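Local structure of type I modular polyketide synthase (Streptomyces albus subsp. albus, 6IYR) at residues Val291-Met303 and Arg315-Val327. The protein probably loads an acyl extender unit from a coenzyme A thioester, as the acyltransferase domain of module 8 of the salinomycin polyketide synthase. Numbering follows the deposited sequence.
Sequences VVSGDPGALDELM and RINVDYASHGPQV. With PO4 (phosphate ion), chain B.
Ser293 and Ala321 mark the tight, buried part of the contact, with their CA atoms 5.0 Å apart. Ala321 CB packs 3.4 Å from Gly294 N, near the end of strand 289-294. Ser293 OG, set between its backbone N and carbonyl carbon (chi1 70°), bonds to Ser322 O at 2.8 Å; the C=O...OG angle of 156° brings it in near the line of the C=O bond, tilted from the carbonyl plane. Val291 CG1 meets Ile316 CD1 at 3.7 Å, the side chains crossing at about a right angle.

The solvent side is looser. Arg315, bent at chi2 and chi3, brings its guanidinium to helix 296-308: Leu299 CB lies 4.1 Å above one face, offset toward the rim, while Asp300 OD1 sits at the edge in a salt bridge whose N-H...O bond from NH1 is nearly straight (170°) but weak at 3.3 Å.

Ser322 OG and His323 NE2 hydrogen-bond to O4 of a phosphate ion, probably from the crystallisation liquor; NE2 also shares a hydrogen bond with Ser220 OG. With Asn375 O at His323 ND1 and Ser220 in a probable GxSxG nucleophile elbow, this loop fits the Ser-His active site of malonyl-CoA:ACP transacylase-like acyltransferases.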
loop_
_atom_site.group_PDB
_atom_site.type_symbol
_atom_site.label_atom_id
_atom_site.label_comp_id
_atom_site.label_asym_id
_atom_site.label_seq_id
_atom_site.Cartn_x
_atom_site.Cartn_y
_atom_site.Cartn_z
ATOM N N VAL A 291 14.253 -10.798 -3.337
ATOM C CA VAL A 291 13.765 -11.179 -4.654
ATOM C C VAL A 291 14.951 -11.125 -5.625
ATOM O O VAL A 291 15.735 -10.159 -5.626
ATOM C CB VAL A 291 12.584 -10.288 -5.117
ATOM C CG1 VAL A 291 12.143 -10.674 -6.524
ATOM C CG2 VAL A 291 11.389 -10.423 -4.169
ATOM N N VAL A 292 15.106 -12.195 -6.397
ATOM C CA VAL A 292 16.121 -12.283 -7.417
ATOM C C VAL A 292 15.521 -12.317 -8.796
ATOM O O VAL A 292 14.532 -13.008 -9.042
ATOM C CB VAL A 292 16.954 -13.561 -7.195
ATOM C CG1 VAL A 292 17.913 -13.833 -8.332
ATOM C CG2 VAL A 292 17.674 -13.453 -5.883
ATOM N N SER A 293 16.079 -11.536 -9.707
ATOM C CA SER A 293 15.542 -11.490 -11.056
ATOM C C SER A 293 16.564 -12.041 -12.031
ATOM O O SER A 293 17.740 -11.974 -11.747
ATOM C CB SER A 293 15.191 -10.055 -11.460
ATOM O OG SER A 293 16.330 -9.237 -11.649
ATOM N N GLY A 294 16.118 -12.465 -13.220
ATOM C CA GLY A 294 17.032 -12.855 -14.275
ATOM C C GLY A 294 16.392 -13.818 -15.272
ATOM O O GLY A 294 15.177 -13.844 -15.453
ATOM N N ASP A 295 17.244 -14.555 -15.963
ATOM C CA ASP A 295 16.841 -15.378 -17.057
ATOM C C ASP A 295 16.164 -16.645 -16.575
ATOM O O ASP A 295 16.421 -17.146 -15.474
ATOM C CB ASP A 295 18.032 -15.689 -17.965
ATOM C CG ASP A 295 18.549 -14.444 -18.700
ATOM O OD1 ASP A 295 17.967 -14.069 -19.747
ATOM O OD2 ASP A 295 19.510 -13.814 -18.194
ATOM N N PRO A 296 15.146 -17.060 -17.317
ATOM C CA PRO A 296 14.284 -18.130 -16.818
ATOM C C PRO A 296 15.083 -19.377 -16.371
ATOM O O PRO A 296 14.778 -19.966 -15.348
ATOM C CB PRO A 296 13.396 -18.450 -18.025
ATOM C CG PRO A 296 13.461 -17.230 -18.906
ATOM C CD PRO A 296 14.822 -16.644 -18.693
ATOM N N GLY A 297 16.090 -19.777 -17.143
ATOM C CA GLY A 297 16.834 -21.034 -16.839
ATOM C C GLY A 297 17.666 -20.865 -15.583
ATOM O O GLY A 297 17.740 -21.758 -14.696
ATOM N N ALA A 298 18.195 -19.663 -15.421
ATOM C CA ALA A 298 18.997 -19.374 -14.209
ATOM C C ALA A 298 18.141 -19.371 -12.968
ATOM O O ALA A 298 18.546 -19.843 -11.900
ATOM C CB ALA A 298 19.717 -18.049 -14.367
ATOM N N LEU A 299 16.908 -18.904 -13.112
ATOM C CA LEU A 299 15.997 -18.876 -12.000
ATOM C C LEU A 299 15.616 -20.299 -11.590
ATOM O O LEU A 299 15.403 -20.568 -10.407
ATOM C CB LEU A 299 14.725 -18.129 -12.389
ATOM C CG LEU A 299 14.475 -16.660 -12.078
ATOM C CD1 LEU A 299 15.644 -15.894 -11.538
ATOM C CD2 LEU A 299 13.831 -15.939 -13.243
ATOM N N ASP A 300 15.359 -21.167 -12.557
ATOM C CA ASP A 300 15.085 -22.582 -12.209
ATOM C C ASP A 300 16.235 -23.190 -11.379
ATOM O O ASP A 300 16.003 -23.969 -10.457
ATOM C CB ASP A 300 14.881 -23.443 -13.480
ATOM C CG ASP A 300 13.565 -23.141 -14.211
ATOM O OD1 ASP A 300 12.617 -22.679 -13.563
ATOM O OD2 ASP A 300 13.516 -23.282 -15.441
ATOM N N GLU A 301 17.473 -22.970 -11.804
ATOM C CA GLU A 301 18.594 -23.581 -11.093
ATOM C C GLU A 301 18.887 -22.901 -9.767
ATOM O O GLU A 301 19.207 -23.567 -8.790
ATOM C CB GLU A 301 19.849 -23.666 -11.955
ATOM C CG GLU A 301 19.890 -22.633 -13.033
ATOM C CD GLU A 301 20.836 -22.959 -14.168
ATOM O OE1 GLU A 301 21.742 -22.133 -14.366
ATOM O OE2 GLU A 301 20.575 -23.896 -14.960
ATOM N N LEU A 302 18.530 -21.624 -9.662
ATOM C CA LEU A 302 18.570 -20.957 -8.343
ATOM C C LEU A 302 17.605 -21.587 -7.339
ATOM O O LEU A 302 17.982 -21.923 -6.199
ATOM C CB LEU A 302 18.247 -19.448 -8.494
ATOM C CG LEU A 302 18.112 -18.744 -7.127
ATOM C CD1 LEU A 302 19.467 -18.746 -6.462
ATOM C CD2 LEU A 302 17.616 -17.323 -7.322
ATOM N N MET A 303 16.372 -21.823 -7.779
ATOM C CA MET A 303 15.392 -22.451 -6.895
ATOM C C MET A 303 15.806 -23.861 -6.439
ATOM O O MET A 303 15.711 -24.209 -5.271
ATOM C CB MET A 303 14.027 -22.498 -7.576
ATOM C CG MET A 303 13.339 -21.151 -7.658
ATOM S SD MET A 303 11.798 -21.193 -8.587
ATOM C CE MET A 303 10.892 -22.438 -7.668
ATOM N N ARG A 315 8.702 -18.922 -7.376
ATOM C CA ARG A 315 8.627 -18.224 -8.639
ATOM C C ARG A 315 7.542 -17.158 -8.539
ATOM O O ARG A 315 6.485 -17.452 -8.079
ATOM C CB ARG A 315 8.261 -19.273 -9.687
ATOM C CG ARG A 315 8.317 -18.790 -11.112
ATOM C CD ARG A 315 9.716 -18.318 -11.442
ATOM N NE ARG A 315 10.406 -19.203 -12.380
ATOM C CZ ARG A 315 10.776 -18.832 -13.593
ATOM N NH1 ARG A 315 11.493 -19.646 -14.365
ATOM N NH2 ARG A 315 10.475 -17.610 -14.009
ATOM N N ILE A 316 7.839 -15.891 -8.782
ATOM C CA ILE A 316 6.796 -14.858 -8.729
ATOM C C ILE A 316 6.143 -14.799 -10.104
ATOM O O ILE A 316 6.822 -15.017 -11.108
ATOM C CB ILE A 316 7.406 -13.478 -8.436
ATOM C CG1 ILE A 316 7.904 -13.421 -6.993
ATOM C CG2 ILE A 316 6.407 -12.360 -8.712
ATOM C CD1 ILE A 316 8.875 -12.286 -6.758
ATOM N N ASN A 317 4.843 -14.496 -10.175
ATOM C CA ASN A 317 4.155 -14.397 -11.479
ATOM C C ASN A 317 4.392 -13.070 -12.199
ATOM O O ASN A 317 3.583 -12.146 -12.110
ATOM C CB ASN A 317 2.648 -14.641 -11.356
ATOM C CG ASN A 317 2.024 -15.005 -12.690
ATOM O OD1 ASN A 317 2.109 -14.241 -13.645
ATOM N ND2 ASN A 317 1.554 -16.231 -12.804
ATOM N N VAL A 318 5.564 -12.950 -12.813
ATOM C CA VAL A 318 5.888 -11.836 -13.704
ATOM C C VAL A 318 6.741 -12.459 -14.765
ATOM O O VAL A 318 7.380 -13.484 -14.518
ATOM C CB VAL A 318 6.741 -10.741 -13.032
ATOM C CG1 VAL A 318 5.922 -9.930 -12.053
ATOM C CG2 VAL A 318 7.951 -11.348 -12.335
ATOM N N ASP A 319 6.823 -11.847 -15.935
ATOM C CA ASP A 319 7.643 -12.456 -16.962
ATOM C C ASP A 319 8.709 -11.503 -17.449
ATOM O O ASP A 319 9.153 -11.619 -18.590
ATOM C CB ASP A 319 6.778 -12.929 -18.134
ATOM C CG ASP A 319 6.005 -11.791 -18.757
ATOM O OD1 ASP A 319 6.356 -10.618 -18.463
ATOM O OD2 ASP A 319 5.158 -12.059 -19.632
ATOM N N TYR A 320 9.153 -10.592 -16.585
ATOM C CA TYR A 320 10.295 -9.749 -16.928
ATOM C C TYR A 320 11.195 -9.687 -15.743
ATOM O O TYR A 320 10.782 -9.976 -14.623
ATOM C CB TYR A 320 9.875 -8.345 -17.345
ATOM C CG TYR A 320 9.070 -7.612 -16.314
ATOM C CD1 TYR A 320 7.686 -7.776 -16.240
ATOM C CD2 TYR A 320 9.682 -6.801 -15.358
ATOM C CE1 TYR A 320 6.949 -7.235 -15.185
ATOM C CE2 TYR A 320 8.924 -6.133 -14.387
ATOM C CZ TYR A 320 7.554 -6.361 -14.304
ATOM O OH TYR A 320 6.806 -5.798 -13.293
ATOM N N ALA A 321 12.467 -9.476 -16.041
ATOM C CA ALA A 321 13.523 -9.349 -15.061
ATOM C C ALA A 321 13.998 -7.880 -15.001
ATOM O O ALA A 321 15.037 -7.504 -15.567
ATOM C CB ALA A 321 14.679 -10.257 -15.432
ATOM N N SER A 322 13.300 -7.071 -14.224
ATOM C CA SER A 322 13.802 -5.719 -13.891
ATOM C C SER A 322 14.769 -5.754 -12.704
ATOM O O SER A 322 15.030 -6.805 -12.097
ATOM C CB SER A 322 12.628 -4.801 -13.587
ATOM O OG SER A 322 11.914 -5.338 -12.505
ATOM N N HIS A 323 15.437 -4.635 -12.498
ATOM C CA HIS A 323 16.351 -4.471 -11.391
ATOM C C HIS A 323 17.592 -5.327 -11.604
ATOM O O HIS A 323 18.227 -5.756 -10.651
ATOM C CB HIS A 323 15.649 -4.763 -10.058
ATOM C CG HIS A 323 14.436 -3.913 -9.848
ATOM N ND1 HIS A 323 14.513 -2.552 -9.638
ATOM C CD2 HIS A 323 13.125 -4.187 -10.021
ATOM C CE1 HIS A 323 13.312 -2.019 -9.756
ATOM N NE2 HIS A 323 12.445 -2.994 -9.945
ATOM N N GLY A 324 17.891 -5.581 -12.869
ATOM C CA GLY A 324 19.092 -6.281 -13.269
ATOM C C GLY A 324 19.538 -5.867 -14.653
ATOM O O GLY A 324 18.975 -4.938 -15.249
ATOM N N PRO A 325 20.571 -6.553 -15.181
ATOM C CA PRO A 325 21.222 -6.193 -16.438
ATOM C C PRO A 325 20.325 -6.185 -17.641
ATOM O O PRO A 325 20.589 -5.432 -18.566
ATOM C CB PRO A 325 22.309 -7.285 -16.610
ATOM C CG PRO A 325 22.600 -7.744 -15.212
ATOM C CD PRO A 325 21.287 -7.631 -14.473
ATOM N N GLN A 326 19.201 -6.900 -17.635
ATOM C CA GLN A 326 18.406 -6.888 -18.852
ATOM C C GLN A 326 17.921 -5.470 -19.175
ATOM O O GLN A 326 17.596 -5.151 -20.318
ATOM C CB GLN A 326 17.216 -7.844 -18.776
ATOM C CG GLN A 326 17.606 -9.298 -18.906
ATOM C CD GLN A 326 16.423 -10.232 -19.080
ATOM O OE1 GLN A 326 15.398 -9.877 -19.688
ATOM N NE2 GLN A 326 16.574 -11.458 -18.573
ATOM N N VAL A 327 17.738 -4.670 -18.127
ATOM C CA VAL A 327 17.172 -3.329 -18.259
ATOM C C VAL A 327 18.076 -2.406 -19.115
ATOM O O VAL A 327 17.630 -1.389 -19.664
ATOM C CB VAL A 327 16.973 -2.745 -16.816
ATOM C CG1 VAL A 327 16.601 -1.292 -16.851
ATOM C CG2 VAL A 327 15.871 -3.535 -16.105
HETATM P P PO4 B . 8.551 -3.360 -11.372
HETATM O O1 PO4 B . 7.478 -4.357 -10.978
HETATM O O2 PO4 B . 8.842 -3.105 -12.861
HETATM O O3 PO4 B . 8.046 -2.066 -10.753
HETATM O O4 PO4 B . 9.829 -3.921 -10.809
#